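Lysine-sensitive aspartokinase 3 (PDB 2J0W) catalyses the ATP-dependent phosphorylation of L-aspartate to 4-phospho-L-aspartate, the first step of lysine biosynthesis, under allosteric control by lysine. Local coordinates at residues R239-M251 against T287-A301. Sequence-based numbering, arbitrary orientation.
Sequences RIDEIAFAEAAEM and TLVCNKTENPPLFRA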
loop_
_atom_site.group_PDB
_atom_site.type_symbol
_atom_site.label_atom_id
_atom_site.label_comp_id
_atom_site.label_asym_id
_atom_site.label_seq_id
_atom_site.Cartn_x
_atom_site.Cartn_y
_atom_site.Cartn_z
ATOM N N ARG A 239 -10.379 12.610 28.259
ATOM C CA ARG A 239 -8.971 12.388 28.594
ATOM C C ARG A 239 -8.725 10.886 28.679
ATOM O O ARG A 239 -9.643 10.122 28.948
ATOM C CB ARG A 239 -8.589 12.996 29.950
ATOM C CG ARG A 239 -7.114 12.763 30.269
ATOM C CD ARG A 239 -6.879 12.089 31.602
ATOM N NE ARG A 239 -6.626 13.088 32.630
ATOM C CZ ARG A 239 -7.573 13.805 33.226
ATOM N NH1 ARG A 239 -8.852 13.624 32.912
ATOM N NH2 ARG A 239 -7.238 14.738 34.103
ATOM N N ILE A 240 -7.486 10.472 28.462
ATOM C CA ILE A 240 -7.124 9.063 28.519
ATOM C C ILE A 240 -6.109 8.876 29.625
ATOM O O ILE A 240 -4.933 9.155 29.438
ATOM C CB ILE A 240 -6.486 8.620 27.207
ATOM C CG1 ILE A 240 -7.494 8.793 26.076
ATOM C CG2 ILE A 240 -5.957 7.196 27.344
ATOM C CD1 ILE A 240 -6.931 8.455 24.727
ATOM N N ASP A 241 -6.562 8.388 30.772
ATOM C CA ASP A 241 -5.680 8.224 31.928
ATOM C C ASP A 241 -4.429 7.372 31.723
ATOM O O ASP A 241 -3.386 7.648 32.321
ATOM C CB ASP A 241 -6.477 7.698 33.125
ATOM C CG ASP A 241 -7.622 8.627 33.512
ATOM O OD1 ASP A 241 -7.362 9.838 33.720
ATOM O OD2 ASP A 241 -8.770 8.144 33.614
ATOM N N GLU A 242 -4.509 6.335 30.899
ATOM C CA GLU A 242 -3.324 5.508 30.687
ATOM C C GLU A 242 -3.375 4.812 29.335
ATOM O O GLU A 242 -4.431 4.345 28.913
ATOM C CB GLU A 242 -3.186 4.470 31.812
ATOM C CG GLU A 242 -1.854 3.724 31.805
ATOM C CD GLU A 242 -1.758 2.666 32.891
ATOM O OE1 GLU A 242 -2.595 1.740 32.895
ATOM O OE2 GLU A 242 -0.845 2.764 33.738
ATOM N N ILE A 243 -2.226 4.754 28.657
ATOM C CA ILE A 243 -2.112 4.132 27.330
ATOM C C ILE A 243 -0.720 3.529 27.146
ATOM O O ILE A 243 0.188 3.811 27.932
ATOM C CB ILE A 243 -2.321 5.163 26.204
ATOM C CG1 ILE A 243 -2.439 4.437 24.865
ATOM C CG2 ILE A 243 -1.141 6.133 26.157
ATOM C CD1 ILE A 243 -2.838 5.313 23.715
ATOM N N ALA A 244 -0.555 2.721 26.094
ATOM C CA ALA A 244 0.721 2.048 25.799
ATOM C C ALA A 244 1.477 2.654 24.622
ATOM O O ALA A 244 0.889 3.290 23.728
ATOM C CB ALA A 244 0.497 0.558 25.544
ATOM N N PHE A 245 2.791 2.422 24.633
ATOM C CA PHE A 245 3.720 2.918 23.615
ATOM C C PHE A 245 3.246 2.916 22.163
ATOM O O PHE A 245 3.029 3.983 21.581
ATOM C CB PHE A 245 5.046 2.159 23.718
ATOM C CG PHE A 245 5.850 2.524 24.929
ATOM C CD1 PHE A 245 5.850 3.837 25.408
ATOM C CD2 PHE A 245 6.648 1.577 25.563
ATOM C CE1 PHE A 245 6.628 4.198 26.484
ATOM C CE2 PHE A 245 7.440 1.928 26.654
ATOM C CZ PHE A 245 7.431 3.241 27.116
ATOM N N ALA A 246 3.087 1.735 21.574
ATOM C CA ALA A 246 2.678 1.682 20.177
ATOM C C ALA A 246 1.368 2.415 19.939
ATOM O O ALA A 246 1.209 3.077 18.913
ATOM C CB ALA A 246 2.583 0.237 19.701
ATOM N N GLU A 247 0.432 2.312 20.873
ATOM C CA GLU A 247 -0.826 3.017 20.680
ATOM C C GLU A 247 -0.569 4.486 20.440
ATOM O O GLU A 247 -0.923 5.041 19.409
ATOM C CB GLU A 247 -1.722 2.883 21.909
ATOM C CG GLU A 247 -2.564 1.643 21.942
ATOM C CD GLU A 247 -3.289 1.509 23.253
ATOM O OE1 GLU A 247 -2.665 1.045 24.227
ATOM O OE2 GLU A 247 -4.474 1.885 23.304
ATOM N N ALA A 248 0.052 5.106 21.429
ATOM C CA ALA A 248 0.382 6.526 21.406
ATOM C C ALA A 248 1.379 6.863 20.314
ATOM O O ALA A 248 1.249 7.883 19.636
ATOM C CB ALA A 248 0.951 6.924 22.748
ATOM N N ALA A 249 2.380 5.998 20.174
ATOM C CA ALA A 249 3.412 6.165 19.171
ATOM C C ALA A 249 2.730 6.471 17.854
ATOM O O ALA A 249 3.107 7.405 17.144
ATOM C CB ALA A 249 4.222 4.895 19.048
ATOM N N GLU A 250 1.700 5.687 17.551
ATOM C CA GLU A 250 0.951 5.858 16.319
ATOM C C GLU A 250 0.046 7.085 16.350
ATOM O O GLU A 250 -0.258 7.659 15.298
ATOM C CB GLU A 250 0.145 4.590 16.004
ATOM C CG GLU A 250 0.956 3.534 15.244
ATOM C CD GLU A 250 0.115 2.366 14.725
ATOM O OE1 GLU A 250 -1.050 2.595 14.330
ATOM O OE2 GLU A 250 0.628 1.220 14.693
ATOM N N MET A 251 -0.381 7.486 17.548
ATOM C CA MET A 251 -1.223 8.674 17.700
ATOM C C MET A 251 -0.393 9.882 17.309
ATOM O O MET A 251 -0.838 10.734 16.536
ATOM C CB MET A 251 -1.684 8.859 19.148
ATOM C CG MET A 251 -2.845 7.973 19.575
ATOM S SD MET A 251 -3.534 8.501 21.153
ATOM C CE MET A 251 -4.530 9.953 20.619
ATOM N N THR A 287 -1.877 11.929 31.548
ATOM C CA THR A 287 -1.853 10.577 31.013
ATOM C C THR A 287 -0.469 9.985 31.144
ATOM O O THR A 287 0.526 10.660 30.901
ATOM C CB THR A 287 -2.190 10.555 29.519
ATOM O OG1 THR A 287 -3.464 11.169 29.301
ATOM C CG2 THR A 287 -2.208 9.121 29.009
ATOM N N LEU A 288 -0.410 8.716 31.520
ATOM C CA LEU A 288 0.869 8.044 31.629
ATOM C C LEU A 288 0.993 7.054 30.476
ATOM O O LEU A 288 0.081 6.270 30.198
ATOM C CB LEU A 288 0.995 7.319 32.960
ATOM C CG LEU A 288 2.306 6.533 33.060
ATOM C CD1 LEU A 288 3.045 6.868 34.354
ATOM C CD2 LEU A 288 1.995 5.047 32.968
ATOM N N VAL A 289 2.127 7.114 29.795
ATOM C CA VAL A 289 2.394 6.246 28.662
ATOM C C VAL A 289 3.390 5.201 29.118
ATOM O O VAL A 289 4.476 5.539 29.575
ATOM C CB VAL A 289 2.991 7.059 27.493
ATOM C CG1 VAL A 289 3.317 6.144 26.330
ATOM C CG2 VAL A 289 2.001 8.143 27.067
ATOM N N CYS A 290 3.025 3.933 28.998
ATOM C CA CYS A 290 3.918 2.857 29.424
ATOM C C CYS A 290 3.948 1.654 28.487
ATOM O O CYS A 290 3.273 1.619 27.458
ATOM C CB CYS A 290 3.532 2.387 30.819
ATOM S SG CYS A 290 1.781 1.987 30.944
ATOM N N ASN A 291 4.732 0.660 28.875
ATOM C CA ASN A 291 4.889 -0.546 28.083
ATOM C C ASN A 291 3.570 -1.165 27.625
ATOM O O ASN A 291 3.297 -1.212 26.425
ATOM C CB ASN A 291 5.704 -1.575 28.861
ATOM C CG ASN A 291 6.369 -2.583 27.956
ATOM O OD1 ASN A 291 7.082 -3.475 28.418
ATOM N ND2 ASN A 291 6.142 -2.449 26.651
ATOM N N LYS A 292 2.757 -1.642 28.569
ATOM C CA LYS A 292 1.472 -2.260 28.227
ATOM C C LYS A 292 0.359 -1.971 29.235
ATOM O O LYS A 292 0.611 -1.819 30.429
ATOM C CB LYS A 292 1.660 -3.772 28.030
ATOM C CG LYS A 292 2.253 -4.129 26.654
ATOM C CD LYS A 292 2.759 -5.574 26.554
ATOM C CE LYS A 292 4.211 -5.728 27.027
ATOM N NZ LYS A 292 4.420 -5.477 28.485
ATOM N N THR A 293 -0.874 -1.900 28.739
ATOM C CA THR A 293 -2.039 -1.578 29.566
ATOM C C THR A 293 -2.842 -2.723 30.176
ATOM O O THR A 293 -2.408 -3.879 30.201
ATOM C CB THR A 293 -3.038 -0.693 28.781
ATOM O OG1 THR A 293 -2.984 -1.029 27.389
ATOM C CG2 THR A 293 -2.722 0.779 28.975
ATOM N N GLU A 294 -4.029 -2.366 30.668
ATOM C CA GLU A 294 -4.944 -3.304 31.298
ATOM C C GLU A 294 -5.667 -4.101 30.223
ATOM O O GLU A 294 -5.173 -5.123 29.744
ATOM C CB GLU A 294 -5.959 -2.538 32.154
ATOM C CG GLU A 294 -6.820 -3.415 33.063
ATOM C CD GLU A 294 -6.028 -4.069 34.189
ATOM O OE1 GLU A 294 -4.787 -3.914 34.226
ATOM O OE2 GLU A 294 -6.647 -4.744 35.038
ATOM N N ASN A 295 -6.852 -3.632 29.856
ATOM C CA ASN A 295 -7.645 -4.282 28.823
ATOM C C ASN A 295 -7.940 -3.182 27.825
ATOM O O ASN A 295 -9.012 -2.585 27.835
ATOM C CB ASN A 295 -8.945 -4.850 29.399
ATOM C CG ASN A 295 -8.696 -5.904 30.466
ATOM O OD1 ASN A 295 -7.928 -6.847 30.261
ATOM N ND2 ASN A 295 -9.352 -5.751 31.610
ATOM N N PRO A 296 -6.961 -2.887 26.960
ATOM C CA PRO A 296 -6.980 -1.869 25.906
ATOM C C PRO A 296 -8.244 -1.849 25.062
ATOM O O PRO A 296 -8.640 -2.862 24.506
ATOM C CB PRO A 296 -5.751 -2.222 25.074
ATOM C CG PRO A 296 -4.806 -2.751 26.100
ATOM C CD PRO A 296 -5.695 -3.641 26.928
ATOM N N PRO A 297 -8.889 -0.684 24.945
ATOM C CA PRO A 297 -10.114 -0.569 24.146
ATOM C C PRO A 297 -9.901 -1.006 22.707
ATOM O O PRO A 297 -8.794 -1.360 22.304
ATOM C CB PRO A 297 -10.446 0.917 24.230
ATOM C CG PRO A 297 -9.926 1.300 25.576
ATOM C CD PRO A 297 -8.588 0.585 25.628
ATOM N N LEU A 298 -10.976 -0.974 21.932
ATOM C CA LEU A 298 -10.895 -1.346 20.536
ATOM C C LEU A 298 -10.606 -0.052 19.806
ATOM O O LEU A 298 -9.950 -0.042 18.770
ATOM C CB LEU A 298 -12.218 -1.941 20.053
ATOM C CG LEU A 298 -12.195 -2.490 18.624
ATOM C CD1 LEU A 298 -11.221 -3.659 18.540
ATOM C CD2 LEU A 298 -13.590 -2.924 18.217
ATOM N N PHE A 299 -11.093 1.044 20.377
ATOM C CA PHE A 299 -10.887 2.368 19.802
ATOM C C PHE A 299 -10.412 3.335 20.877
ATOM O O PHE A 299 -11.193 3.704 21.750
ATOM C CB PHE A 299 -12.192 2.911 19.209
ATOM C CG PHE A 299 -12.828 2.011 18.183
ATOM C CD1 PHE A 299 -12.055 1.331 17.251
ATOM C CD2 PHE A 299 -14.213 1.893 18.114
ATOM C CE1 PHE A 299 -12.643 0.549 16.263
ATOM C CE2 PHE A 299 -14.818 1.117 17.130
ATOM C CZ PHE A 299 -14.029 0.441 16.200
ATOM N N ARG A 300 -9.145 3.748 20.820
ATOM C CA ARG A 300 -8.626 4.689 21.811
ATOM C C ARG A 300 -8.921 6.112 21.403
ATOM O O ARG A 300 -9.478 6.881 22.178
ATOM C CB ARG A 300 -7.114 4.568 21.977
ATOM C CG ARG A 300 -6.637 3.428 22.840
ATOM C CD ARG A 300 -6.607 3.746 24.328
ATOM N NE ARG A 300 -5.845 2.704 25.011
ATOM C CZ ARG A 300 -5.723 2.568 26.328
ATOM N NH1 ARG A 300 -6.322 3.417 27.151
ATOM N NH2 ARG A 300 -4.991 1.573 26.819
ATOM N N ALA A 301 -8.545 6.460 20.177
ATOM C CA ALA A 301 -8.744 7.820 19.719
ATOM C C ALA A 301 -8.653 8.012 18.221
ATOM O O ALA A 301 -8.460 7.073 17.461
ATOM C CB ALA A 301 -7.737 8.719 20.399
#
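Ile243 and Val289 are paired on adjacent parallel strands, their side chains side by side and pointing the same way, with CG2 of Ile243 3.8 Å from CG2 of Val289. The evidence for the strand pairing is the hydrogen bond from Ile243 N to Leu288 O, while Cys290 N returns to Ile243 O at 3.0 Å. Phe245, in the first helical turn, extends the ladder through its N to Cys290 O. Its ring, with CG anti to the carbonyl carbon (chi1 -72°), lays one face over the Cys290–Asn291 peptide: Cys290 C lies over the centre of the Phe245 ring, 3.8 Å above its plane. CD1 of Phe245 also meets CG1 of Val289 at 3.5 Å. Shortening Phe245 to an alanine is likely to strip that peptide and the Val289 methyl of their aromatic cover, opening a gap toward Ala267 and Val268 of helix 264-270. Against the Ile243 side chain, the Arg300 guanidinium is sandwiched between Ile243 CG1 on one face and Pro297 CD on the other. Glu247 reaches its edge in a salt bridge, the planes 39° apart, although the modelled OE2 position is doubtful. Glu247 OE1 accepts the N-H of Ala244 at 3.3 Å, from above the carboxylate plane, tying the helix start to its N-cap residue. Farther along the helix, Met251, which touches ADP, places CE 3.4 Å from Ala301 CB. This is a parallel strand pair in the amino acid kinase sheet, joined through Arg300 to the strand entering the ACT-domain region.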